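Local coordinates for kinesin-like protein Nod (Drosophila melanogaster, PDB 3DC4) that binds and hydrolyses ATP and binds microtubules through its kinesin motor domain, and is required for segregating non-exchange chromosomes in meiosis, at residues A[99-104]-A[308-313]; A[106-111]-A[239-244]. All blocks are in the same frame, centred on the assembly; numbering follows the deposited sequence.

In the fold
Both contacts lie in the nucleotide-binding core of the kinesin motor domain. From the N terminus, the chain enters strand 96-101, turns through the phosphate-binding loop and rises into helix 108-112. It then runs on to strand 234-241, where interaction 2 closes a loop by bringing residues 239-244 back to the start of that helix at the magnesium ion. Only later does strand 305-312 arrive beside strand 96-101, so interaction 1 closes the wider loop, and interaction 2 falls wholly within it. In the sheet, strand 96-101 lies between 305-312 and 234-241; A100 pairs with V240 and L242 on one side and with L309 on the other.

Interaction 1 of 2, residues A[99-104]-A[308-313]; sequences LAYGQT and FLACIS. With ADP (adenosine-5'-diphosphate), chain C.
L99, A100 and Y101 pair with F308, L309 and A310 as parallel neighbours in the central sheet of the kinesin motor domain, where strand 96-101 leads into the phosphate-binding P-loop. The axes of the two short strand segments come within 4.7 Å, their directions 23° from parallel.

Three backbone hydrogen bonds form the ladder. L309 N gives to L99 O, and L309 O receives Y101 N, so L309 is gripped through both its amide and its carbonyl. The third, from C311 N to Y101 O at 3.0 Å, is nearly straight, with 172° at the hydrogen. A weaker CA-H...O contact adds to the ladder, with A100 CA 3.3 Å from L309 O.

Apolar contacts cover the face that carries L99, Y101, F308 and A310. With CG between the backbone N and the carbonyl carbon (chi1 75°), the Y101 ring swings across to the neighbouring strand and lays one face over A310 CA, a CH-pi contact 4.0 Å from the ring centroid. A310 CB sits under the phenol end, 3.5 Å from Y101 CZ. L99 and F308 run alongside each other, with L99 CD2 4.1 Å from F308 CD1, which Y101 CE1 also touches. Helix 267-279 covers L99, Y101 and F308, while Y101 OH is hydrogen-bonded to T325 O of helix 319-335, which fixes the outer end of the phenol. On the other face A100 and L309 meet helix 108-112.

G102 still lies beside C311, where a CB would run into C311 O and the preceding carbonyl. The direct hydrogen bonds end at C311 N, and a water takes over, accepting from Q103 N at 2.9 Å and donating to C311 O at 2.7 Å.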
loop_
_atom_site.group_PDB
_atom_site.type_symbol
_atom_site.label_atom_id
_atom_site.label_comp_id
_atom_site.label_asym_id
_atom_site.label_seq_id
_atom_site.Cartn_x
_atom_site.Cartn_y
_atom_site.Cartn_z
ATOM N N LEU A 99 -1.162 -0.775 -1.379
ATOM C CA LEU A 99 -1.487 0.638 -1.447
ATOM C C LEU A 99 -2.931 0.982 -1.139
ATOM O O LEU A 99 -3.860 0.440 -1.743
ATOM C CB LEU A 99 -1.097 1.169 -2.834
ATOM C CG LEU A 99 -1.351 2.628 -3.205
ATOM C CD1 LEU A 99 -0.410 3.014 -4.336
ATOM C CD2 LEU A 99 -2.809 2.826 -3.618
ATOM N N ALA A 100 -3.104 1.898 -0.192
ATOM C CA ALA A 100 -4.427 2.347 0.200
ATOM C C ALA A 100 -4.679 3.680 -0.491
ATOM O O ALA A 100 -3.812 4.566 -0.525
ATOM C CB ALA A 100 -4.508 2.527 1.727
ATOM N N TYR A 101 -5.871 3.822 -1.045
ATOM C CA TYR A 101 -6.238 5.053 -1.720
ATOM C C TYR A 101 -7.711 5.312 -1.474
ATOM O O TYR A 101 -8.444 4.430 -1.016
ATOM C CB TYR A 101 -5.982 4.945 -3.223
ATOM C CG TYR A 101 -6.995 4.111 -3.982
ATOM C CD1 TYR A 101 -6.884 2.717 -4.043
ATOM C CD2 TYR A 101 -8.045 4.720 -4.677
ATOM C CE1 TYR A 101 -7.798 1.955 -4.789
ATOM C CE2 TYR A 101 -8.959 3.969 -5.423
ATOM C CZ TYR A 101 -8.829 2.588 -5.477
ATOM O OH TYR A 101 -9.705 1.827 -6.221
ATOM N N GLY A 102 -8.141 6.529 -1.774
ATOM C CA GLY A 102 -9.528 6.869 -1.571
ATOM C C GLY A 102 -9.654 8.186 -0.840
ATOM O O GLY A 102 -8.657 8.795 -0.460
ATOM N N GLN A 103 -10.895 8.599 -0.621
ATOM C CA GLN A 103 -11.216 9.855 0.045
ATOM C C GLN A 103 -10.685 10.018 1.469
ATOM O O GLN A 103 -10.632 9.066 2.243
ATOM C CB GLN A 103 -12.736 10.027 0.054
ATOM C CG GLN A 103 -13.228 11.385 0.486
ATOM C CD GLN A 103 -14.746 11.432 0.622
ATOM O OE1 GLN A 103 -15.326 12.501 0.805
ATOM N NE2 GLN A 103 -15.392 10.274 0.533
ATOM N N THR A 104 -10.331 11.248 1.823
ATOM C CA THR A 104 -9.838 11.516 3.161
ATOM C C THR A 104 -10.904 11.107 4.167
ATOM O O THR A 104 -12.099 11.324 3.946
ATOM C CB THR A 104 -9.516 13.007 3.353
ATOM O OG1 THR A 104 -8.503 13.397 2.420
ATOM C CG2 THR A 104 -9.017 13.265 4.767
ATOM N N PHE A 308 -4.171 -3.293 -4.213
ATOM C CA PHE A 308 -4.875 -2.029 -3.996
ATOM C C PHE A 308 -5.914 -2.174 -2.905
ATOM O O PHE A 308 -6.619 -3.181 -2.853
ATOM C CB PHE A 308 -5.630 -1.605 -5.259
ATOM C CG PHE A 308 -4.760 -1.100 -6.362
ATOM C CD1 PHE A 308 -4.396 0.244 -6.410
ATOM C CD2 PHE A 308 -4.345 -1.950 -7.380
ATOM C CE1 PHE A 308 -3.640 0.736 -7.469
ATOM C CE2 PHE A 308 -3.587 -1.470 -8.444
ATOM C CZ PHE A 308 -3.233 -0.120 -8.486
ATOM N N LEU A 309 -6.017 -1.173 -2.043
ATOM C CA LEU A 309 -7.034 -1.183 -1.002
ATOM C C LEU A 309 -7.800 0.115 -1.156
ATOM O O LEU A 309 -7.304 1.189 -0.791
ATOM C CB LEU A 309 -6.430 -1.259 0.404
ATOM C CG LEU A 309 -7.452 -1.220 1.555
ATOM C CD1 LEU A 309 -8.425 -2.395 1.440
ATOM C CD2 LEU A 309 -6.717 -1.300 2.898
ATOM N N ALA A 310 -8.991 0.016 -1.737
ATOM C CA ALA A 310 -9.858 1.176 -1.940
ATOM C C ALA A 310 -10.668 1.360 -0.678
ATOM O O ALA A 310 -11.394 0.464 -0.269
ATOM C CB ALA A 310 -10.808 0.929 -3.108
ATOM N N CYS A 311 -10.530 2.513 -0.051
ATOM C CA CYS A 311 -11.285 2.794 1.153
ATOM C C CYS A 311 -12.397 3.738 0.730
ATOM O O CYS A 311 -12.131 4.736 0.059
ATOM C CB CYS A 311 -10.388 3.468 2.194
ATOM S SG CYS A 311 -9.054 2.348 2.856
ATOM N N ILE A 312 -13.628 3.427 1.128
ATOM C CA ILE A 312 -14.787 4.236 0.755
ATOM C C ILE A 312 -15.709 4.584 1.908
ATOM O O ILE A 312 -15.861 3.827 2.865
ATOM C CB ILE A 312 -15.643 3.514 -0.298
ATOM C CG1 ILE A 312 -16.142 2.176 0.263
ATOM C CG2 ILE A 312 -14.827 3.295 -1.569
ATOM C CD1 ILE A 312 -17.059 1.402 -0.676
ATOM N N SER A 313 -16.330 5.748 1.782
ATOM C CA SER A 313 -17.269 6.237 2.767
ATOM C C SER A 313 -18.641 5.619 2.496
ATOM O O SER A 313 -19.018 5.400 1.346
ATOM C CB SER A 313 -17.372 7.756 2.660
ATOM O OG SER A 313 -18.370 8.243 3.528
HETATM P PB ADP C . -7.795 8.517 6.213
HETATM O O1B ADP C . -8.216 7.804 4.993
HETATM O O2B ADP C . -6.318 8.113 6.547
HETATM O O3B ADP C . -7.938 10.156 5.872
HETATM P PA ADP C . -8.103 7.530 8.768
HETATM O O1A ADP C . -7.375 6.326 8.418
HETATM O O2A ADP C . -7.135 8.630 9.370
HETATM O O3A ADP C . -8.828 8.110 7.407
HETATM O "O5'" ADP C . -9.282 7.157 9.782
HETATM C "C5'" ADP C . -9.988 8.345 10.165
HETATM C "C4'" ADP C . -10.634 8.105 11.532
HETATM O "O4'" ADP C . -11.586 7.013 11.466
HETATM C "C3'" ADP C . -9.549 7.696 12.599
HETATM O "O3'" ADP C . -10.022 7.895 13.924
HETATM C "C2'" ADP C . -9.666 6.123 12.444
HETATM O "O2'" ADP C . -9.244 5.461 13.647
HETATM C "C1'" ADP C . -11.194 5.901 12.285
HETATM N N9 ADP C . -11.462 4.658 11.563
HETATM C C8 ADP C . -11.372 4.472 10.203
HETATM N N7 ADP C . -11.545 3.205 9.898
HETATM C C5 ADP C . -11.957 2.549 11.015
HETATM C C6 ADP C . -12.285 1.207 11.331
HETATM N N6 ADP C . -12.418 0.265 10.327
HETATM N N1 ADP C . -12.496 0.870 12.626
HETATM C C2 ADP C . -12.505 1.795 13.591
HETATM N N3 ADP C . -12.177 3.061 13.352
HETATM C C4 ADP C . -11.854 3.467 12.116
HETATM O O HOH W 1 -12.995 6.804 -1.405
#

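Interaction 2 of 2, residues A[106-111]-A[239-244]. With MG (magnesium ion), chain B; ADP (adenosine-5'-diphosphate), chain C.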
loop_
_atom_site.group_PDB
_atom_site.type_symbol
_atom_site.label_atom_id
_atom_site.label_comp_id
_atom_site.label_asym_id
_atom_site.label_seq_id
_atom_site.Cartn_x
_atom_site.Cartn_y
_atom_site.Cartn_z
ATOM N N THR A 106 -11.581 7.936 5.155
ATOM C CA THR A 106 -12.176 6.633 4.877
ATOM C C THR A 106 -11.423 5.453 5.491
ATOM O O THR A 106 -11.772 4.299 5.242
ATOM C CB THR A 106 -12.310 6.418 3.358
ATOM O OG1 THR A 106 -11.025 6.572 2.742
ATOM C CG2 THR A 106 -13.283 7.437 2.761
ATOM N N GLY A 107 -10.385 5.737 6.274
ATOM C CA GLY A 107 -9.646 4.669 6.926
ATOM C C GLY A 107 -8.335 4.203 6.314
ATOM O O GLY A 107 -7.826 3.150 6.699
ATOM N N LYS A 108 -7.777 4.958 5.374
ATOM C CA LYS A 108 -6.518 4.560 4.754
ATOM C C LYS A 108 -5.395 4.407 5.787
ATOM O O LYS A 108 -4.796 3.335 5.903
ATOM C CB LYS A 108 -6.108 5.582 3.682
ATOM C CG LYS A 108 -7.103 5.707 2.524
ATOM C CD LYS A 108 -6.613 6.655 1.416
ATOM C CE LYS A 108 -6.409 8.077 1.922
ATOM N NZ LYS A 108 -7.631 8.678 2.487
ATOM N N SER A 109 -5.119 5.462 6.545
ATOM C CA SER A 109 -4.050 5.420 7.549
ATOM C C SER A 109 -4.328 4.369 8.612
ATOM O O SER A 109 -3.424 3.655 9.048
ATOM C CB SER A 109 -3.893 6.793 8.199
ATOM O OG SER A 109 -3.476 7.728 7.230
ATOM N N TYR A 110 -5.587 4.284 9.023
ATOM C CA TYR A 110 -6.007 3.302 10.012
ATOM C C TYR A 110 -5.704 1.887 9.510
ATOM O O TYR A 110 -5.095 1.089 10.225
ATOM C CB TYR A 110 -7.515 3.446 10.276
ATOM C CG TYR A 110 -8.097 2.363 11.157
ATOM C CD1 TYR A 110 -8.028 2.455 12.546
ATOM C CD2 TYR A 110 -8.707 1.237 10.600
ATOM C CE1 TYR A 110 -8.558 1.457 13.360
ATOM C CE2 TYR A 110 -9.232 0.230 11.405
ATOM C CZ TYR A 110 -9.156 0.350 12.784
ATOM O OH TYR A 110 -9.679 -0.630 13.589
ATOM N N SER A 111 -6.108 1.593 8.275
ATOM C CA SER A 111 -5.912 0.267 7.674
ATOM C C SER A 111 -4.446 -0.115 7.484
ATOM O O SER A 111 -4.049 -1.249 7.748
ATOM C CB SER A 111 -6.628 0.194 6.315
ATOM O OG SER A 111 -8.029 0.317 6.469
ATOM N N ILE A 239 4.346 -0.226 1.961
ATOM C CA ILE A 239 3.045 0.069 2.525
ATOM C C ILE A 239 2.793 1.515 2.143
ATOM O O ILE A 239 3.416 2.440 2.686
ATOM C CB ILE A 239 3.042 -0.090 4.059
ATOM C CG1 ILE A 239 3.394 -1.537 4.417
ATOM C CG2 ILE A 239 1.671 0.261 4.624
ATOM C CD1 ILE A 239 2.473 -2.574 3.787
ATOM N N VAL A 240 1.892 1.706 1.188
ATOM C CA VAL A 240 1.585 3.039 0.693
ATOM C C VAL A 240 0.252 3.592 1.179
ATOM O O VAL A 240 -0.783 2.937 1.072
ATOM C CB VAL A 240 1.593 3.038 -0.840
ATOM C CG1 VAL A 240 1.523 4.460 -1.356
ATOM C CG2 VAL A 240 2.842 2.328 -1.340
ATOM N N ASP A 241 0.300 4.811 1.701
ATOM C CA ASP A 241 -0.873 5.495 2.227
ATOM C C ASP A 241 -0.962 6.805 1.440
ATOM O O ASP A 241 -0.286 7.784 1.764
ATOM C CB ASP A 241 -0.645 5.758 3.715
ATOM C CG ASP A 241 -1.838 6.378 4.402
ATOM O OD1 ASP A 241 -1.679 6.773 5.575
ATOM O OD2 ASP A 241 -2.928 6.473 3.803
ATOM N N LEU A 242 -1.773 6.816 0.388
ATOM C CA LEU A 242 -1.908 8.006 -0.445
ATOM C C LEU A 242 -2.768 9.087 0.191
ATOM O O LEU A 242 -3.596 8.808 1.061
ATOM C CB LEU A 242 -2.468 7.617 -1.814
ATOM C CG LEU A 242 -1.589 6.631 -2.582
ATOM C CD1 LEU A 242 -2.201 6.392 -3.947
ATOM C CD2 LEU A 242 -0.166 7.189 -2.723
ATOM N N ALA A 243 -2.557 10.323 -0.244
ATOM C CA ALA A 243 -3.321 11.452 0.274
ATOM C C ALA A 243 -4.754 11.324 -0.241
ATOM O O ALA A 243 -5.036 10.469 -1.078
ATOM C CB ALA A 243 -2.703 12.767 -0.202
ATOM N N GLY A 244 -5.651 12.176 0.242
ATOM C CA GLY A 244 -7.034 12.102 -0.200
ATOM C C GLY A 244 -7.168 12.221 -1.702
ATOM O O GLY A 244 -6.504 13.042 -2.336
HETATM MG MG MG B . -4.463 9.411 6.333
HETATM P PB ADP C . -7.795 8.517 6.213
HETATM O O1B ADP C . -8.216 7.804 4.993
HETATM O O2B ADP C . -6.318 8.113 6.547
HETATM O O3B ADP C . -7.938 10.156 5.872
HETATM P PA ADP C . -8.103 7.530 8.768
HETATM O O1A ADP C . -7.375 6.326 8.418
HETATM O O2A ADP C . -7.135 8.630 9.370
HETATM O O3A ADP C . -8.828 8.110 7.407
HETATM O "O5'" ADP C . -9.282 7.157 9.782
HETATM C "C5'" ADP C . -9.988 8.345 10.165
HETATM C "C4'" ADP C . -10.634 8.105 11.532
HETATM O "O4'" ADP C . -11.586 7.013 11.466
HETATM C "C3'" ADP C . -9.549 7.696 12.599
HETATM O "O3'" ADP C . -10.022 7.895 13.924
HETATM C "C2'" ADP C . -9.666 6.123 12.444
HETATM O "O2'" ADP C . -9.244 5.461 13.647
HETATM C "C1'" ADP C . -11.194 5.901 12.285
HETATM N N9 ADP C . -11.462 4.658 11.563
HETATM C C8 ADP C . -11.372 4.472 10.203
HETATM N N7 ADP C . -11.545 3.205 9.898
HETATM C C5 ADP C . -11.957 2.549 11.015
HETATM C C6 ADP C . -12.285 1.207 11.331
HETATM N N6 ADP C . -12.418 0.265 10.327
HETATM N N1 ADP C . -12.496 0.870 12.626
HETATM C C2 ADP C . -12.505 1.795 13.591
HETATM N N3 ADP C . -12.177 3.061 13.352
HETATM C C4 ADP C . -11.854 3.467 12.116
HETATM O O HOH W 2 -4.245 8.561 4.176
HETATM O O HOH W 3 -5.768 11.322 5.871
HETATM O O HOH W 4 -5.284 9.980 8.558
HETATM O O HOH W 5 -2.532 10.671 6.613
#
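The magnesium site of the kinesin P-loop joins the start of helix 108-112 to the end of strand 234-241. S109 OG binds the metal at 2.1 Å and donates to D241 OD1 at 2.6 Å, which accepts on its syn lone pair. D241 stays in the second shell: its OD2 takes a hydrogen from a metal-bound water at 2.5 Å, and that water also reaches L242 O in a longer bond. ADP O2B and three further waters complete six ligands. Two turns near the K108 tip (chi3 -61°, chi4 -59°) bring CE to 3.0 Å from L242 O and NZ to 2.7 Å from ADP O1B; NZ is also bonded to G102 O. Backbone N atoms of K108, S109 and Y110 grip O1B, O2B and O1A. Y110 lays a ring face against the adenine, with ADP C5 3.5 Å above the tyrosine plane and offset toward its rim, and an alanine here would probably leave that side of the base uncovered and freer to shift. Hydrogen-bonded to the serine and the water, D241 is likely to orient two magnesium ligands without touching the metal; lysine, metal and helix N terminus would together be expected to offset the diphosphate charge.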